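Local atomic coordinates of predicted ATPase of the ABC class (Vibrio vulnificus, PDB entry 5D6A), a protein that binds the ATP analogue AMP-PNP and probably hydrolyses ATP, as expected of a P-loop ATPase of the ABC class. Residues R104-F109 and L140-N145; R398-I403 and A454-F459; R198-V203 and V241-P246; R41-I46 and R151-K156; E535-A540 and A552-I557. One frame throughout, in Å; residues are numbered along the deposited sequence.

Contact 1. Residues R104-F109 and L140-N145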
# COMPACT_ATOMS: atom_id res chain seq x y z
N ARG A 104 13.26 19.70 -16.51
CA ARG A 104 12.69 18.86 -17.57
C ARG A 104 13.49 18.99 -18.86
O ARG A 104 13.62 18.02 -19.61
CB ARG A 104 11.23 19.23 -17.82
CG ARG A 104 10.33 19.06 -16.61
CD ARG A 104 8.90 19.47 -16.93
NE ARG A 104 8.08 19.51 -15.72
CZ ARG A 104 7.46 18.46 -15.19
NH1 ARG A 104 7.54 17.26 -15.74
NH2 ARG A 104 6.74 18.62 -14.08
N SER A 105 14.01 20.18 -19.13
CA SER A 105 14.82 20.41 -20.32
C SER A 105 16.13 19.64 -20.19
O SER A 105 16.59 19.03 -21.15
CB SER A 105 15.12 21.90 -20.51
OG SER A 105 13.94 22.63 -20.77
N PHE A 106 16.71 19.68 -19.00
CA PHE A 106 17.95 18.97 -18.72
C PHE A 106 17.75 17.46 -18.86
O PHE A 106 18.64 16.76 -19.35
CB PHE A 106 18.43 19.29 -17.30
CG PHE A 106 19.73 18.63 -16.93
CD1 PHE A 106 19.75 17.36 -16.38
CD2 PHE A 106 20.94 19.28 -17.15
CE1 PHE A 106 20.94 16.75 -16.04
CE2 PHE A 106 22.14 18.67 -16.81
CZ PHE A 106 22.14 17.41 -16.25
N ALA A 107 16.59 16.97 -18.43
CA ALA A 107 16.28 15.55 -18.53
C ALA A 107 16.11 15.14 -19.99
O ALA A 107 16.54 14.06 -20.39
CB ALA A 107 15.01 15.23 -17.75
N GLU A 108 15.50 16.03 -20.77
CA GLU A 108 15.26 15.78 -22.19
C GLU A 108 16.57 15.72 -22.98
O GLU A 108 16.76 14.82 -23.79
CB GLU A 108 14.34 16.86 -22.77
CG GLU A 108 13.92 16.65 -24.21
CD GLU A 108 13.07 15.40 -24.43
OE1 GLU A 108 12.64 14.77 -23.43
OE2 GLU A 108 12.82 15.06 -25.60
N PHE A 109 17.46 16.69 -22.75
CA PHE A 109 18.75 16.70 -23.45
C PHE A 109 19.61 15.51 -23.02
O PHE A 109 20.47 15.08 -23.78
CB PHE A 109 19.54 17.99 -23.21
CG PHE A 109 18.83 19.25 -23.62
CD1 PHE A 109 18.30 19.38 -24.90
CD2 PHE A 109 18.76 20.33 -22.76
CE1 PHE A 109 17.65 20.54 -25.28
CE2 PHE A 109 18.12 21.50 -23.14
CZ PHE A 109 17.57 21.61 -24.40
N LEU A 140 22.11 23.25 -10.29
CA LEU A 140 21.53 21.99 -10.74
C LEU A 140 22.05 20.87 -9.86
O LEU A 140 23.23 20.84 -9.52
CB LEU A 140 21.93 21.69 -12.18
CG LEU A 140 21.60 22.75 -13.23
CD1 LEU A 140 22.10 22.27 -14.58
CD2 LEU A 140 20.11 23.04 -13.27
N ARG A 141 21.16 19.96 -9.50
CA ARG A 141 21.52 18.81 -8.69
C ARG A 141 20.99 17.57 -9.38
O ARG A 141 19.82 17.51 -9.76
CB ARG A 141 20.96 18.93 -7.28
CG ARG A 141 21.46 20.15 -6.53
CD ARG A 141 21.03 20.10 -5.08
NE ARG A 141 21.48 21.26 -4.32
CZ ARG A 141 21.14 21.50 -3.06
NH1 ARG A 141 20.35 20.67 -2.40
NH2 ARG A 141 21.60 22.59 -2.46
N PHE A 142 21.86 16.57 -9.55
CA PHE A 142 21.50 15.35 -10.26
C PHE A 142 22.45 14.21 -9.91
O PHE A 142 23.40 14.39 -9.15
CB PHE A 142 21.53 15.63 -11.77
CG PHE A 142 22.81 16.27 -12.23
CD1 PHE A 142 22.95 17.65 -12.22
CD2 PHE A 142 23.88 15.50 -12.65
CE1 PHE A 142 24.12 18.25 -12.63
CE2 PHE A 142 25.06 16.09 -13.06
CZ PHE A 142 25.18 17.47 -13.05
N ARG A 143 22.19 13.04 -10.49
CA ARG A 143 23.01 11.86 -10.26
C ARG A 143 23.74 11.44 -11.53
O ARG A 143 23.32 11.76 -12.64
CB ARG A 143 22.15 10.70 -9.77
CG ARG A 143 21.46 10.93 -8.44
CD ARG A 143 20.58 9.73 -8.12
NE ARG A 143 19.94 9.80 -6.80
CZ ARG A 143 20.45 9.32 -5.67
NH1 ARG A 143 21.64 8.71 -5.65
NH2 ARG A 143 19.76 9.44 -4.54
N VAL A 144 24.85 10.72 -11.35
CA VAL A 144 25.64 10.20 -12.46
C VAL A 144 26.11 8.79 -12.12
O VAL A 144 26.96 8.60 -11.25
CB VAL A 144 26.87 11.08 -12.76
CG1 VAL A 144 27.74 10.46 -13.86
CG2 VAL A 144 26.44 12.49 -13.16
N ASN A 145 25.55 7.80 -12.81
CA ASN A 145 25.92 6.41 -12.57
C ASN A 145 27.28 6.13 -13.22
O ASN A 145 27.38 5.93 -14.43
CB ASN A 145 24.84 5.47 -13.13
CG ASN A 145 25.06 4.03 -12.74
OD1 ASN A 145 26.03 3.69 -12.06
ND2 ASN A 145 24.15 3.16 -13.16
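In the N-terminal domain, helix 92-109 lies against strand 137-144 of an antiparallel sheet, and Phe106 is the helix residue that reaches across to Leu140 and Phe142. Its ring stands out from the helix because CG is anti to the backbone N (chi1 -179°). At the far end of the ring, Phe106 CZ sits 4.1 Å from Phe142 CD1 and lies over the middle of one face of the Phe142 ring. The two planes are inclined by 35° with centroids 5.1 Å apart, an oblique aromatic pair. This is helix-on-sheet packing, and it uses alternate strand residues, since Leu140 and Phe142 both direct their side chains at the helix. Nearer the root of the Phe106 ring, CD2 meets the methyl Leu140 CD1 at 4.1 Å, approached obliquely. Helix 155-172 shares the same buried layer, with Phe169 touching Phe106 and Leu166 touching Phe142. On the neighbouring strand 71-78, Phe73 packs against Phe142 and pairs with it through backbone hydrogen bonds.

Contact 2. Residues R398-I403 and A454-F459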
# COMPACT_ATOMS: atom_id res chain seq x y z
N ARG A 398 -17.31 24.24 11.17
CA ARG A 398 -17.52 25.36 10.26
C ARG A 398 -17.83 26.65 11.00
O ARG A 398 -17.19 27.68 10.78
CB ARG A 398 -18.70 25.04 9.35
CG ARG A 398 -19.14 26.16 8.42
CD ARG A 398 -20.43 25.75 7.74
NE ARG A 398 -21.50 25.60 8.72
CZ ARG A 398 -22.68 25.03 8.47
NH1 ARG A 398 -22.95 24.53 7.28
NH2 ARG A 398 -23.59 24.95 9.44
N ASP A 399 -18.83 26.59 11.88
CA ASP A 399 -19.29 27.77 12.61
C ASP A 399 -18.33 28.29 13.67
O ASP A 399 -18.27 29.50 13.92
CB ASP A 399 -20.63 27.46 13.29
CG ASP A 399 -21.71 27.04 12.30
OD1 ASP A 399 -21.45 27.06 11.08
OD2 ASP A 399 -22.81 26.68 12.76
N GLU A 400 -17.56 27.39 14.28
CA GLU A 400 -16.64 27.77 15.36
C GLU A 400 -15.19 27.93 14.91
O GLU A 400 -14.53 28.89 15.30
CB GLU A 400 -16.71 26.73 16.48
CG GLU A 400 -18.12 26.42 16.95
CD GLU A 400 -18.17 25.51 18.16
OE1 GLU A 400 -17.12 25.28 18.79
OE2 GLU A 400 -19.28 25.03 18.50
N LEU A 401 -14.71 26.99 14.10
CA LEU A 401 -13.32 27.02 13.65
C LEU A 401 -13.16 27.48 12.20
O LEU A 401 -12.03 27.59 11.72
CB LEU A 401 -12.70 25.63 13.82
CG LEU A 401 -12.81 25.04 15.24
CD1 LEU A 401 -12.22 23.64 15.28
CD2 LEU A 401 -12.13 25.95 16.26
N GLU A 402 -14.27 27.75 11.52
CA GLU A 402 -14.23 28.19 10.13
C GLU A 402 -13.48 27.19 9.23
O GLU A 402 -12.76 27.57 8.31
CB GLU A 402 -13.64 29.60 10.01
CG GLU A 402 -14.45 30.65 10.76
CD GLU A 402 -13.91 32.07 10.59
OE1 GLU A 402 -12.85 32.24 9.95
OE2 GLU A 402 -14.56 33.01 11.10
N ILE A 403 -13.67 25.90 9.52
CA ILE A 403 -13.05 24.83 8.75
C ILE A 403 -14.06 24.24 7.76
O ILE A 403 -15.10 23.72 8.16
CB ILE A 403 -12.52 23.70 9.65
CG1 ILE A 403 -11.40 24.24 10.56
CG2 ILE A 403 -12.00 22.54 8.81
CD1 ILE A 403 -10.86 23.23 11.54
N ALA A 454 -23.22 19.13 21.88
CA ALA A 454 -22.25 19.51 22.91
C ALA A 454 -21.23 20.47 22.29
O ALA A 454 -21.04 20.45 21.07
CB ALA A 454 -21.56 18.28 23.47
N PRO A 455 -20.56 21.29 23.11
CA PRO A 455 -19.62 22.28 22.58
C PRO A 455 -18.29 21.69 22.09
O PRO A 455 -17.64 20.95 22.83
CB PRO A 455 -19.37 23.20 23.77
CG PRO A 455 -19.53 22.31 24.96
CD PRO A 455 -20.56 21.27 24.59
N LEU A 456 -17.91 22.04 20.87
CA LEU A 456 -16.64 21.58 20.29
C LEU A 456 -15.51 22.31 21.00
O LEU A 456 -15.39 23.53 20.87
CB LEU A 456 -16.60 21.88 18.79
CG LEU A 456 -15.35 21.43 18.03
CD1 LEU A 456 -15.27 19.92 17.99
CD2 LEU A 456 -15.37 21.99 16.61
N VAL A 457 -14.69 21.57 21.74
CA VAL A 457 -13.60 22.17 22.52
C VAL A 457 -12.27 22.22 21.76
O VAL A 457 -11.82 21.22 21.20
CB VAL A 457 -13.39 21.39 23.84
CG1 VAL A 457 -12.32 22.06 24.69
CG2 VAL A 457 -14.70 21.30 24.60
N THR A 458 -11.64 23.40 21.76
CA THR A 458 -10.34 23.60 21.15
C THR A 458 -9.29 23.29 22.21
O THR A 458 -9.44 23.68 23.36
CB THR A 458 -10.17 25.06 20.66
OG1 THR A 458 -11.12 25.33 19.63
CG2 THR A 458 -8.76 25.30 20.12
N PHE A 459 -8.22 22.59 21.82
CA PHE A 459 -7.17 22.21 22.76
C PHE A 459 -5.81 22.77 22.38
O PHE A 459 -5.55 23.04 21.20
CB PHE A 459 -7.04 20.68 22.83
CG PHE A 459 -8.35 19.97 23.01
CD1 PHE A 459 -8.99 19.97 24.24
CD2 PHE A 459 -8.92 19.28 21.95
CE1 PHE A 459 -10.19 19.31 24.41
CE2 PHE A 459 -10.13 18.62 22.12
CZ PHE A 459 -10.76 18.63 23.35
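Leu456 is the first residue of 454-459 to make close contact with 398-403, and it meets both Glu400 and Leu401. Its CB lies 3.4 Å from Glu400 OE1, so the carboxylate rests against the start of the leucine side chain. The same OE1 is 3.2 Å from the carbonyl O of Leu456; both are acceptors, so this is proximity without a hydrogen bond. With CG anti to the backbone N (chi1 -179°), the Leu456 side chain extends to the helix, where its CD2 touches Leu401 CD1 at 3.8 Å and the two leucines cross at about a right angle. The segment runs without regular structure past the C-terminal end of helix 390-401 in the P-loop domain, and that helix precedes strand 404-408 of the mixed, mainly parallel sheet. Arg393, Gln396 and Leu397, farther back on the helix, also pack on Leu456, which is buried although its neighbours in the segment are largely exposed. Val457 points its side chain away from the helix. At Thr458 the side chain turns back, and OG1 comes to 3.6 Å from Leu401 CD2, the two side chains running past each other in opposite directions.

Contact 3. Residues R198-V203 and V241-P246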
# COMPACT_ATOMS: atom_id res chain seq x y z
N ARG A 198 -4.85 30.61 -6.68
CA ARG A 198 -4.87 30.05 -5.33
C ARG A 198 -4.92 31.15 -4.27
O ARG A 198 -5.57 30.98 -3.24
CB ARG A 198 -3.67 29.12 -5.09
CG ARG A 198 -3.65 28.51 -3.69
CD ARG A 198 -2.57 27.45 -3.50
NE ARG A 198 -2.81 26.24 -4.30
CZ ARG A 198 -2.26 25.99 -5.49
NH1 ARG A 198 -1.42 26.85 -6.06
NH2 ARG A 198 -2.56 24.86 -6.12
N GLU A 199 -4.25 32.27 -4.53
CA GLU A 199 -4.23 33.39 -3.57
C GLU A 199 -5.56 34.12 -3.43
O GLU A 199 -5.85 34.68 -2.37
CB GLU A 199 -3.12 34.39 -3.93
CG GLU A 199 -1.72 33.82 -3.77
CD GLU A 199 -0.61 34.84 -3.98
OE1 GLU A 199 -0.90 36.05 -4.06
OE2 GLU A 199 0.56 34.41 -4.06
N GLN A 200 -6.38 34.11 -4.48
CA GLN A 200 -7.67 34.81 -4.43
C GLN A 200 -8.85 33.89 -4.10
O GLN A 200 -10.01 34.23 -4.38
CB GLN A 200 -7.92 35.61 -5.72
CG GLN A 200 -7.84 34.81 -7.01
CD GLN A 200 -8.03 35.69 -8.23
OE1 GLN A 200 -8.89 36.57 -8.25
NE2 GLN A 200 -7.24 35.44 -9.26
N LEU A 201 -8.57 32.73 -3.51
CA LEU A 201 -9.62 31.81 -3.09
C LEU A 201 -10.24 32.35 -1.81
O LEU A 201 -11.46 32.40 -1.66
CB LEU A 201 -9.06 30.41 -2.82
CG LEU A 201 -8.58 29.60 -4.02
CD1 LEU A 201 -7.90 28.32 -3.56
CD2 LEU A 201 -9.74 29.30 -4.95
N GLU A 202 -9.37 32.77 -0.90
CA GLU A 202 -9.78 33.31 0.39
C GLU A 202 -10.64 34.57 0.24
O GLU A 202 -11.65 34.72 0.92
CB GLU A 202 -8.55 33.64 1.23
CG GLU A 202 -8.87 34.02 2.67
CD GLU A 202 -9.43 32.86 3.48
OE1 GLU A 202 -10.05 33.11 4.53
OE2 GLU A 202 -9.26 31.69 3.06
N VAL A 203 -10.22 35.46 -0.65
CA VAL A 203 -10.93 36.73 -0.87
C VAL A 203 -12.36 36.51 -1.37
O VAL A 203 -13.28 37.23 -0.97
CB VAL A 203 -10.18 37.63 -1.87
CG1 VAL A 203 -10.93 38.94 -2.07
CG2 VAL A 203 -8.76 37.90 -1.38
N VAL A 241 -18.31 30.84 -10.72
CA VAL A 241 -17.52 32.02 -10.34
C VAL A 241 -16.47 32.25 -11.41
O VAL A 241 -16.13 31.33 -12.15
CB VAL A 241 -16.84 31.88 -8.96
CG1 VAL A 241 -17.87 31.63 -7.87
CG2 VAL A 241 -15.80 30.76 -8.99
N THR A 242 -15.95 33.47 -11.48
CA THR A 242 -14.95 33.82 -12.48
C THR A 242 -13.75 34.49 -11.83
O THR A 242 -13.86 35.58 -11.28
CB THR A 242 -15.56 34.75 -13.54
OG1 THR A 242 -16.73 34.14 -14.10
CG2 THR A 242 -14.55 35.05 -14.65
N LEU A 243 -12.61 33.82 -11.88
CA LEU A 243 -11.37 34.34 -11.30
C LEU A 243 -10.54 35.01 -12.39
O LEU A 243 -10.88 34.94 -13.57
CB LEU A 243 -10.58 33.22 -10.64
CG LEU A 243 -11.32 32.43 -9.56
CD1 LEU A 243 -10.42 31.34 -9.00
CD2 LEU A 243 -11.81 33.35 -8.45
N HIS A 244 -9.44 35.64 -11.99
CA HIS A 244 -8.58 36.33 -12.94
C HIS A 244 -7.11 35.95 -12.77
O HIS A 244 -6.56 36.05 -11.68
CB HIS A 244 -8.73 37.85 -12.78
CG HIS A 244 -7.90 38.65 -13.74
ND1 HIS A 244 -6.63 39.09 -13.44
CD2 HIS A 244 -8.17 39.08 -15.00
CE1 HIS A 244 -6.15 39.76 -14.47
NE2 HIS A 244 -7.06 39.77 -15.43
N ALA A 245 -6.49 35.51 -13.86
CA ALA A 245 -5.08 35.16 -13.86
C ALA A 245 -4.32 36.22 -14.64
O ALA A 245 -4.83 36.74 -15.64
CB ALA A 245 -4.88 33.78 -14.47
N PRO A 246 -3.09 36.54 -14.21
CA PRO A 246 -2.30 37.59 -14.87
C PRO A 246 -1.94 37.31 -16.33
O PRO A 246 -1.75 38.26 -17.10
CB PRO A 246 -1.03 37.68 -14.01
CG PRO A 246 -0.95 36.37 -13.30
CD PRO A 246 -2.36 35.93 -13.09
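Gln200 carries this contact, reaching from the end of helix 181-199 to the backbone of His244 on the edge strand 240-245. Before it in the chain, Arg198 directs its side chain away from the strand, and its guanidinium is held by Ser281 O and Asn284 OD1. Gln200 is where the chain leaves helical geometry. Its CG lies between the backbone N and the carbonyl carbon (chi1 55°), and from there the chain is extended, carrying the terminal amide over to the strand. NE2 donates to His244 O at 2.6 Å. The bond is bent at the hydrogen, with an N-H...O angle of 138°; the acceptor lies in the plane of the glutamine amide, while the donor is tilted 30° from the carbonyl plane of His244. Strand 240-245 is outermost, within this chain, in a four-stranded antiparallel sheet of the P-loop domain, paired with 249-257, and the glutamine gives a backbone carbonyl of it a side-chain donor. NE2 also passes 4.2 Å from Leu243 CB, and Leu243, which is buried, packs on Leu197 of the helix and Phe209 of strand 206-211. The imidazole of His244 leads away and meets the ring of Tyr250 edge-to-face. Leu201 starts out pointing away from the strand, but its end comes nearer, and it packs on Phe209, which Leu243 also touches.

Contact 4. Residues R41-I46 and R151-K156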
# COMPACT_ATOMS: atom_id res chain seq x y z
N ARG A 41 36.76 1.34 -6.25
CA ARG A 41 36.99 2.16 -5.06
C ARG A 41 37.74 3.44 -5.42
O ARG A 41 37.55 4.48 -4.78
CB ARG A 41 37.80 1.35 -4.04
CG ARG A 41 37.97 2.02 -2.69
CD ARG A 41 38.89 1.22 -1.79
NE ARG A 41 38.95 1.80 -0.45
CZ ARG A 41 39.69 2.86 -0.11
NH1 ARG A 41 40.42 3.50 -1.01
NH2 ARG A 41 39.67 3.29 1.15
N ALA A 42 38.58 3.36 -6.45
CA ALA A 42 39.39 4.50 -6.89
C ALA A 42 38.60 5.77 -7.25
O ALA A 42 39.16 6.86 -7.23
CB ALA A 42 40.29 4.09 -8.05
N TYR A 43 37.32 5.63 -7.59
CA TYR A 43 36.50 6.81 -7.91
C TYR A 43 36.47 7.84 -6.78
O TYR A 43 36.22 9.02 -7.02
CB TYR A 43 35.06 6.44 -8.30
CG TYR A 43 34.85 6.05 -9.75
CD1 TYR A 43 34.99 6.99 -10.76
CD2 TYR A 43 34.44 4.77 -10.10
CE1 TYR A 43 34.77 6.66 -12.09
CE2 TYR A 43 34.22 4.42 -11.42
CZ TYR A 43 34.38 5.37 -12.41
OH TYR A 43 34.16 5.04 -13.73
N GLN A 44 36.73 7.39 -5.55
CA GLN A 44 36.75 8.29 -4.39
C GLN A 44 37.71 9.47 -4.57
O GLN A 44 37.52 10.52 -3.97
CB GLN A 44 37.15 7.51 -3.12
CG GLN A 44 36.08 6.56 -2.61
CD GLN A 44 34.85 7.29 -2.12
OE1 GLN A 44 34.93 8.44 -1.67
NE2 GLN A 44 33.70 6.63 -2.19
N GLN A 45 38.72 9.28 -5.42
CA GLN A 45 39.71 10.32 -5.69
C GLN A 45 39.16 11.46 -6.55
O GLN A 45 39.72 12.55 -6.60
CB GLN A 45 40.95 9.71 -6.35
CG GLN A 45 41.66 8.67 -5.49
CD GLN A 45 42.82 8.00 -6.20
OE1 GLN A 45 43.23 8.43 -7.28
NE2 GLN A 45 43.35 6.95 -5.59
N ILE A 46 38.05 11.19 -7.24
CA ILE A 46 37.40 12.18 -8.10
C ILE A 46 36.64 13.21 -7.27
O ILE A 46 36.43 14.34 -7.70
CB ILE A 46 36.42 11.49 -9.09
CG1 ILE A 46 37.17 10.48 -9.96
CG2 ILE A 46 35.71 12.51 -9.96
CD1 ILE A 46 38.33 11.07 -10.74
N ARG A 151 33.63 -4.23 -12.36
CA ARG A 151 34.17 -3.54 -11.18
C ARG A 151 35.36 -2.65 -11.56
O ARG A 151 35.62 -1.65 -10.89
CB ARG A 151 34.61 -4.56 -10.13
CG ARG A 151 34.81 -3.99 -8.73
CD ARG A 151 33.48 -3.63 -8.09
NE ARG A 151 33.61 -3.31 -6.68
CZ ARG A 151 32.59 -3.02 -5.87
NH1 ARG A 151 32.82 -2.75 -4.59
NH2 ARG A 151 31.34 -3.02 -6.32
N ASP A 152 36.09 -3.01 -12.61
CA ASP A 152 37.22 -2.20 -13.06
C ASP A 152 36.71 -0.93 -13.73
O ASP A 152 35.80 -0.97 -14.56
CB ASP A 152 38.13 -3.00 -14.01
CG ASP A 152 38.71 -4.24 -13.36
OD1 ASP A 152 38.35 -4.54 -12.20
OD2 ASP A 152 39.51 -4.93 -14.02
N ILE A 153 37.31 0.20 -13.37
CA ILE A 153 36.90 1.51 -13.88
C ILE A 153 37.18 1.74 -15.36
O ILE A 153 38.28 1.49 -15.85
CB ILE A 153 37.59 2.64 -13.08
CG1 ILE A 153 37.17 2.58 -11.61
CG2 ILE A 153 37.25 4.00 -13.68
CD1 ILE A 153 37.79 3.65 -10.73
N LEU A 154 36.15 2.22 -16.06
CA LEU A 154 36.25 2.58 -17.47
C LEU A 154 36.36 4.09 -17.51
O LEU A 154 35.36 4.81 -17.58
CB LEU A 154 35.01 2.12 -18.25
CG LEU A 154 34.80 0.61 -18.40
CD1 LEU A 154 33.47 0.33 -19.09
CD2 LEU A 154 35.95 -0.02 -19.18
N ALA A 155 37.60 4.58 -17.43
CA ALA A 155 37.88 6.01 -17.43
C ALA A 155 37.43 6.69 -18.71
O ALA A 155 36.81 7.75 -18.66
CB ALA A 155 39.36 6.26 -17.19
N LYS A 156 37.74 6.08 -19.85
CA LYS A 156 37.38 6.67 -21.14
C LYS A 156 35.87 6.93 -21.25
O LYS A 156 35.46 7.94 -21.82
CB LYS A 156 37.84 5.78 -22.30
CG LYS A 156 37.61 6.41 -23.67
CD LYS A 156 38.24 5.60 -24.78
CE LYS A 156 38.08 6.31 -26.12
NZ LYS A 156 38.74 5.58 -27.23
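Residues 41-45 form a 3-10 segment, and residues 151-156 pass through a short, weakly bonded strand at 152-153 before entering helix 155-172; the two backbones come nearest at Tyr43 and Ile153, whose CA atoms are 8.0 Å apart. Ile153 points its side chain at the 3-10 segment. Its CG1 branch is anti to the carbonyl carbon (chi1 -62°) and runs on fully extended, laying CD1 over one face of the Tyr43 ring, offset toward the rim, 3.8 Å from the centroid and 21° off the ring normal, a CH-pi contact. The same methyl reaches Ala42 CB at 3.7 Å. The other branch, CG2, sits at the phenol end, 3.4 Å from Tyr43 CZ. Isoleucine and tyrosine thus lie alongside each other, running in opposite directions. The Tyr43 hydroxyl is hydrogen-bonded to Pro147 O, which ties down the far end of the ring, and Tyr40 meets the ring edge-to-face. This is apolar packing in the N-terminal domain, joining the 3-10 turn that precedes strand 48-51 to the hairpin of strands 148-149 and 152-153.

Contact 5. Residues E535-A540 and A552-I557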
# COMPACT_ATOMS: atom_id res chain seq x y z
N GLU A 535 8.28 27.36 10.23
CA GLU A 535 9.39 28.31 10.26
C GLU A 535 10.68 27.72 9.69
O GLU A 535 11.50 28.44 9.13
CB GLU A 535 9.61 28.82 11.68
CG GLU A 535 8.46 29.68 12.20
CD GLU A 535 8.61 30.08 13.66
OE1 GLU A 535 9.50 29.55 14.34
OE2 GLU A 535 7.81 30.92 14.12
N LEU A 536 10.86 26.41 9.84
CA LEU A 536 12.05 25.73 9.31
C LEU A 536 12.01 25.70 7.79
O LEU A 536 13.06 25.76 7.13
CB LEU A 536 12.16 24.30 9.85
CG LEU A 536 12.36 24.15 11.36
CD1 LEU A 536 12.27 22.68 11.75
CD2 LEU A 536 13.68 24.75 11.81
N LEU A 537 10.81 25.60 7.24
CA LEU A 537 10.60 25.57 5.79
C LEU A 537 10.25 26.97 5.27
O LEU A 537 9.46 27.12 4.34
CB LEU A 537 9.46 24.59 5.46
CG LEU A 537 9.64 23.14 5.93
CD1 LEU A 537 8.34 22.37 5.79
CD2 LEU A 537 10.77 22.45 5.19
N GLY A 538 10.88 27.99 5.86
CA GLY A 538 10.61 29.38 5.49
C GLY A 538 11.36 29.89 4.27
O GLY A 538 12.28 30.70 4.40
N ASP A 539 10.95 29.42 3.10
CA ASP A 539 11.53 29.84 1.81
C ASP A 539 12.97 29.35 1.59
O ASP A 539 13.32 28.92 0.49
CB ASP A 539 11.41 31.36 1.63
CG ASP A 539 11.50 31.79 0.17
OD1 ASP A 539 12.14 31.09 -0.64
OD2 ASP A 539 10.92 32.85 -0.16
N ALA A 540 13.81 29.44 2.62
CA ALA A 540 15.19 28.94 2.52
C ALA A 540 15.26 27.53 3.13
O ALA A 540 16.28 27.13 3.70
CB ALA A 540 16.15 29.88 3.24
N ALA A 552 11.99 17.82 -2.18
CA ALA A 552 10.92 18.75 -2.56
C ALA A 552 10.25 19.28 -1.29
O ALA A 552 9.97 18.50 -0.37
CB ALA A 552 9.90 18.05 -3.44
N LYS A 553 9.99 20.59 -1.24
CA LYS A 553 9.37 21.18 -0.05
C LYS A 553 8.06 20.50 0.30
O LYS A 553 7.13 20.50 -0.50
CB LYS A 553 9.13 22.68 -0.20
CG LYS A 553 8.40 23.27 1.01
CD LYS A 553 8.07 24.75 0.89
CE LYS A 553 9.32 25.61 0.91
NZ LYS A 553 9.00 27.06 1.01
N PRO A 554 7.98 19.91 1.51
CA PRO A 554 6.76 19.27 1.95
C PRO A 554 5.90 20.24 2.74
O PRO A 554 6.41 21.25 3.23
CB PRO A 554 7.29 18.19 2.89
CG PRO A 554 8.48 18.82 3.52
CD PRO A 554 9.06 19.77 2.50
N ARG A 555 4.61 19.95 2.86
CA ARG A 555 3.72 20.79 3.64
C ARG A 555 3.96 20.53 5.12
O ARG A 555 4.23 19.39 5.51
CB ARG A 555 2.26 20.48 3.33
CG ARG A 555 1.84 20.68 1.89
CD ARG A 555 0.33 20.55 1.77
NE ARG A 555 -0.15 19.23 2.15
CZ ARG A 555 -1.43 18.90 2.27
NH1 ARG A 555 -2.39 19.80 2.07
NH2 ARG A 555 -1.76 17.66 2.62
N PRO A 556 3.89 21.58 5.95
CA PRO A 556 4.07 21.39 7.40
C PRO A 556 3.09 20.37 7.95
O PRO A 556 3.45 19.56 8.81
CB PRO A 556 3.77 22.78 7.97
CG PRO A 556 4.09 23.72 6.87
CD PRO A 556 3.82 23.01 5.58
N ILE A 557 1.86 20.40 7.45
CA ILE A 557 0.83 19.47 7.89
C ILE A 557 1.19 18.02 7.55
O ILE A 557 0.83 17.10 8.27
CB ILE A 557 -0.56 19.85 7.31
CG1 ILE A 557 -1.67 19.04 8.00
CG2 ILE A 557 -0.60 19.67 5.80
CD1 ILE A 557 -3.07 19.43 7.57
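Apolar contact centres on Leu537, which directs its side chain at Pro554. Its CG is anti to the carbonyl carbon (chi1 -58°), and the two methyls then divide the work. CD2 lies 4.2 Å from Pro554 CD, with the leucine crossing the proline ring at about a right angle. CD1 packs against backbone instead, 3.4 Å from the carbonyl O of Pro554.

The polar contact comes from Lys553. Its CG is anti to the backbone N, and the chain stays extended to CD and bends at chi3 (-68°), which brings NZ over the turn that follows helix 529-536. There NZ donates a weak hydrogen bond of 3.4 Å to Leu537 O, a carbonyl that also accepts a weak bond from Asp539 N across the inverse gamma turn centred on Gly538. As for charge, Asp539 OD1 stays 5.4 Å from Lys553 NZ, too far for a salt bridge, and the aspartate is poorly ordered. Asp127 OD2 forms a long, weak ion pair with the same ammonium group.

The contact joins the end of helix 529-536 to the approach of helix 556-564, with Arg555 at the latter's N-cap position. Helix 506-519 packs on both, Val515 on Leu537 and Ile512 on Pro554. Arg555 also hydrogen-bonds through NH1 to the carbonyls of Gly298 and Ala300, just before strand 301-302 of the mixed sheet, connecting this part of the C-terminal region to the P-loop domain.

How the contacts relate
Along the chain, contact 4 spans contact 1 in the N-terminal domain; contacts 3 and 2 follow in the P-loop domain, and contact 5 in the C-terminal one. Contacts 1 and 4, centres about 21 Å apart, share helix 155-172: contact 4 lies at its start, while residues farther along pack on contact 1. Contact 2 lies on the helix before strand 404-408, contact 3 on the antiparallel sheet; their nearest atoms are about 6 Å apart. Contacts 2 and 4, on opposite sides of the chain's centre, are farthest apart, about 63 Å between centres. Contact 5 is the most central, and its partners Asp127 and Gly298 are consistent with the C-terminal region lying between the other two.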